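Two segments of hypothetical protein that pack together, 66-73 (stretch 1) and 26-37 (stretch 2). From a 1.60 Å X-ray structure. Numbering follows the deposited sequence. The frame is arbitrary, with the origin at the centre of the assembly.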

# COMPACT_ATOMS: atom_id res chain seq x y z
N LEU A 66 3.68 3.78 2.56
CA LEU A 66 3.50 3.10 3.91
C LEU A 66 2.98 1.73 3.64
O LEU A 66 1.92 1.56 3.04
CB LEU A 66 2.59 3.89 4.82
CG LEU A 66 3.01 5.32 5.07
CD1 LEU A 66 1.96 6.16 5.75
CD2 LEU A 66 4.33 5.38 5.79
N PHE A 67 3.74 0.72 4.12
CA PHE A 67 3.33 -0.66 3.98
C PHE A 67 2.49 -0.99 5.25
O PHE A 67 3.04 -1.08 6.35
CB PHE A 67 4.55 -1.56 3.88
CG PHE A 67 4.24 -2.93 3.35
CD1 PHE A 67 3.61 -3.86 4.09
CD2 PHE A 67 4.66 -3.27 2.06
CE1 PHE A 67 3.31 -5.14 3.56
CE2 PHE A 67 4.43 -4.57 1.52
CZ PHE A 67 3.73 -5.49 2.26
N TYR A 68 1.23 -1.24 5.08
CA TYR A 68 0.31 -1.41 6.19
C TYR A 68 -0.18 -2.82 6.24
O TYR A 68 -0.77 -3.28 5.28
CB TYR A 68 -0.89 -0.44 6.06
CG TYR A 68 -1.88 -0.46 7.22
CD1 TYR A 68 -2.89 -1.38 7.24
CD2 TYR A 68 -1.76 0.42 8.28
CE1 TYR A 68 -3.84 -1.39 8.26
CE2 TYR A 68 -2.67 0.40 9.33
CZ TYR A 68 -3.68 -0.54 9.34
OH TYR A 68 -4.55 -0.54 10.40
N HIS A 69 0.06 -3.50 7.39
CA HIS A 69 -0.52 -4.80 7.64
C HIS A 69 -1.94 -4.72 8.17
O HIS A 69 -2.19 -4.11 9.23
CB HIS A 69 0.33 -5.56 8.68
CG HIS A 69 1.64 -6.01 8.17
ND1 HIS A 69 2.58 -6.62 8.99
CD2 HIS A 69 2.20 -5.98 6.93
CE1 HIS A 69 3.63 -6.96 8.27
NE2 HIS A 69 3.42 -6.61 7.02
N SER A 70 -2.87 -5.33 7.41
CA SER A 70 -4.27 -5.37 7.74
C SER A 70 -4.74 -6.76 8.09
O SER A 70 -4.04 -7.76 7.78
CB SER A 70 -5.10 -4.82 6.54
OG SER A 70 -4.79 -5.52 5.34
N ASN A 71 -5.88 -6.82 8.79
CA ASN A 71 -6.58 -8.08 9.02
C ASN A 71 -5.62 -9.06 9.72
O ASN A 71 -5.37 -10.20 9.28
CB ASN A 71 -7.08 -8.63 7.67
CG ASN A 71 -8.03 -9.82 7.84
OD1 ASN A 71 -9.21 -9.65 8.15
ND2 ASN A 71 -7.50 -11.04 7.63
N THR A 72 -5.08 -8.60 10.83
CA THR A 72 -4.08 -9.36 11.57
C THR A 72 -4.12 -8.97 13.04
O THR A 72 -4.76 -7.97 13.37
CB THR A 72 -2.63 -9.16 10.92
OG1 THR A 72 -1.69 -10.03 11.53
CG2 THR A 72 -2.13 -7.70 11.04
N LYS A 73 -3.40 -9.70 13.89
CA LYS A 73 -3.32 -9.40 15.32
C LYS A 73 -2.76 -8.02 15.64
O LYS A 73 -3.19 -7.40 16.60
CB LYS A 73 -2.44 -10.45 16.03
CG LYS A 73 -2.55 -10.46 17.57
CD LYS A 73 -1.77 -11.64 18.10
CE LYS A 73 -0.26 -11.51 17.88
NZ LYS A 73 0.48 -12.41 18.82
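Stretch 2 26-37: SEPHKFSIDDLA

Phe67 is the apolar centre of the contact. Its side chain, chi1 t, points toward stretch 2, which covers more of it than of any other residue in stretch 1. Ile33 lies over one face of the ring: its CA is 3.9 Å from the ring centroid, and Ile33 CD1 is 3.8 Å from Phe67 CG. Phe31 meets the ring at its edge, with Phe31 CD2 3.8 Å from Phe67 CZ. Leu36 CD2 is 3.8 Å from Phe67 CE2.

These partners come from a loop that turns into a helix at Ile33. Strand 66-69 and helix 33-37 run at 134° between their N-to-C directions, and their axes approach to 10.3 Å. Ser32 is the N-cap; its OG accepts a weak bond from Asp34 N at 3.1 Å.

His69, chi1 m, bridges the apolar and polar parts. Pro28 packs over one face of the imidazole, with Pro28 CB 3.7 Å from the ring centroid. At the ring edge, Ile33 N donates to His69 NE2 at 3.1 Å. This NE2 is therefore an acceptor, and it ties the first residue of the helix to the strand.

Before the helix, stretch 2 is extended at Ser26, which forms a parallel bridge with His69, CA to CA 5.2 Å. Ser26 N donates to Tyr68 O at 2.9 Å, and Ser70 N donates to Ser26 O at 3.0 Å. The two bonds thus flank His69. Ser26 OG turns back to its own stretch and donates to Phe31 O at 2.7 Å.

Beyond the bridge, Glu27 CA makes a CA-H...O contact with Ser70 O at 3.4 Å. At the outer edge, Asn71 CB is 3.4 Å from Glu27 OE2. Water 1 links the stretches there, 2.7 Å from His29 ND1 and donating to Asn71 O at 3.0 Å.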

# COMPACT_ATOMS: atom_id res chain seq x y z
N SER A 26 -1.96 -4.70 3.10
CA SER A 26 -1.67 -6.08 2.70
C SER A 26 -1.90 -6.94 3.90
O SER A 26 -1.53 -6.54 4.99
CB SER A 26 -0.25 -6.24 2.14
OG SER A 26 -0.13 -7.49 1.51
N GLU A 27 -2.48 -8.13 3.72
CA GLU A 27 -2.66 -9.01 4.89
C GLU A 27 -1.37 -9.81 5.05
O GLU A 27 -0.96 -10.53 4.12
CB GLU A 27 -3.84 -9.92 4.72
CG GLU A 27 -5.19 -9.08 4.61
CD GLU A 27 -6.44 -9.92 4.44
OE1 GLU A 27 -6.36 -11.17 4.39
OE2 GLU A 27 -7.53 -9.31 4.35
N PRO A 28 -0.69 -9.66 6.20
CA PRO A 28 0.66 -10.27 6.24
C PRO A 28 0.80 -11.79 6.15
O PRO A 28 1.88 -12.27 5.91
CB PRO A 28 1.23 -9.84 7.60
CG PRO A 28 0.10 -9.45 8.40
CD PRO A 28 -0.99 -8.98 7.46
N HIS A 29 -0.26 -12.54 6.37
CA HIS A 29 -0.18 -13.98 6.20
C HIS A 29 -0.21 -14.34 4.70
O HIS A 29 0.11 -15.46 4.32
CB HIS A 29 -1.31 -14.67 6.95
CG HIS A 29 -2.65 -14.48 6.31
ND1 HIS A 29 -3.22 -13.24 6.17
CD2 HIS A 29 -3.53 -15.37 5.80
CE1 HIS A 29 -4.41 -13.38 5.60
NE2 HIS A 29 -4.61 -14.66 5.36
N LYS A 30 -0.55 -13.38 3.87
CA LYS A 30 -0.53 -13.51 2.41
C LYS A 30 0.71 -12.88 1.86
O LYS A 30 1.45 -13.52 1.11
CB LYS A 30 -1.74 -12.82 1.77
CG LYS A 30 -3.03 -13.61 1.84
CD LYS A 30 -4.19 -12.85 1.23
CE LYS A 30 -5.51 -13.40 1.69
NZ LYS A 30 -6.68 -12.68 1.00
N PHE A 31 0.96 -11.62 2.24
CA PHE A 31 2.12 -10.90 1.75
C PHE A 31 2.47 -9.81 2.73
O PHE A 31 1.73 -8.84 2.91
CB PHE A 31 1.80 -10.36 0.36
CG PHE A 31 2.96 -9.69 -0.35
CD1 PHE A 31 3.83 -10.44 -1.12
CD2 PHE A 31 3.18 -8.34 -0.24
CE1 PHE A 31 4.90 -9.86 -1.76
CE2 PHE A 31 4.23 -7.74 -0.94
CZ PHE A 31 5.10 -8.51 -1.68
N SER A 32 3.60 -10.00 3.41
CA SER A 32 4.04 -9.07 4.43
C SER A 32 5.17 -8.19 3.96
O SER A 32 5.76 -8.39 2.90
CB SER A 32 4.48 -9.85 5.65
OG SER A 32 5.73 -10.48 5.39
N ILE A 33 5.54 -7.24 4.81
CA ILE A 33 6.72 -6.43 4.50
C ILE A 33 8.00 -7.31 4.28
O ILE A 33 8.83 -6.98 3.49
CB ILE A 33 6.97 -5.40 5.62
CG1 ILE A 33 8.11 -4.43 5.24
CG2 ILE A 33 7.36 -6.10 6.96
CD1 ILE A 33 7.89 -3.56 3.96
N ASP A 34 8.07 -8.46 4.93
CA ASP A 34 9.24 -9.36 4.79
C ASP A 34 9.27 -10.09 3.44
O ASP A 34 10.33 -10.43 2.94
CB ASP A 34 9.19 -10.33 5.95
CG ASP A 34 9.35 -9.64 7.27
OD1 ASP A 34 10.17 -8.67 7.32
OD2 ASP A 34 8.72 -10.06 8.29
N ASP A 35 8.07 -10.37 2.90
CA ASP A 35 7.93 -10.88 1.53
C ASP A 35 8.45 -9.85 0.53
O ASP A 35 9.13 -10.22 -0.42
CB ASP A 35 6.45 -11.24 1.21
CG ASP A 35 6.00 -12.41 2.01
OD1 ASP A 35 6.75 -13.44 2.04
OD2 ASP A 35 5.00 -12.28 2.72
N LEU A 36 8.05 -8.57 0.69
CA LEU A 36 8.59 -7.52 -0.23
C LEU A 36 10.11 -7.40 -0.14
O LEU A 36 10.82 -7.33 -1.15
CB LEU A 36 7.92 -6.17 0.05
CG LEU A 36 8.35 -5.00 -0.81
CD1 LEU A 36 8.20 -5.39 -2.29
CD2 LEU A 36 7.51 -3.74 -0.47
N ALA A 37 10.58 -7.41 1.12
CA ALA A 37 12.01 -7.36 1.41
C ALA A 37 12.72 -8.48 0.69
O ALA A 37 13.76 -8.26 0.06
CB ALA A 37 12.26 -7.39 2.95
O HOH W 1 -2.92 -11.43 8.18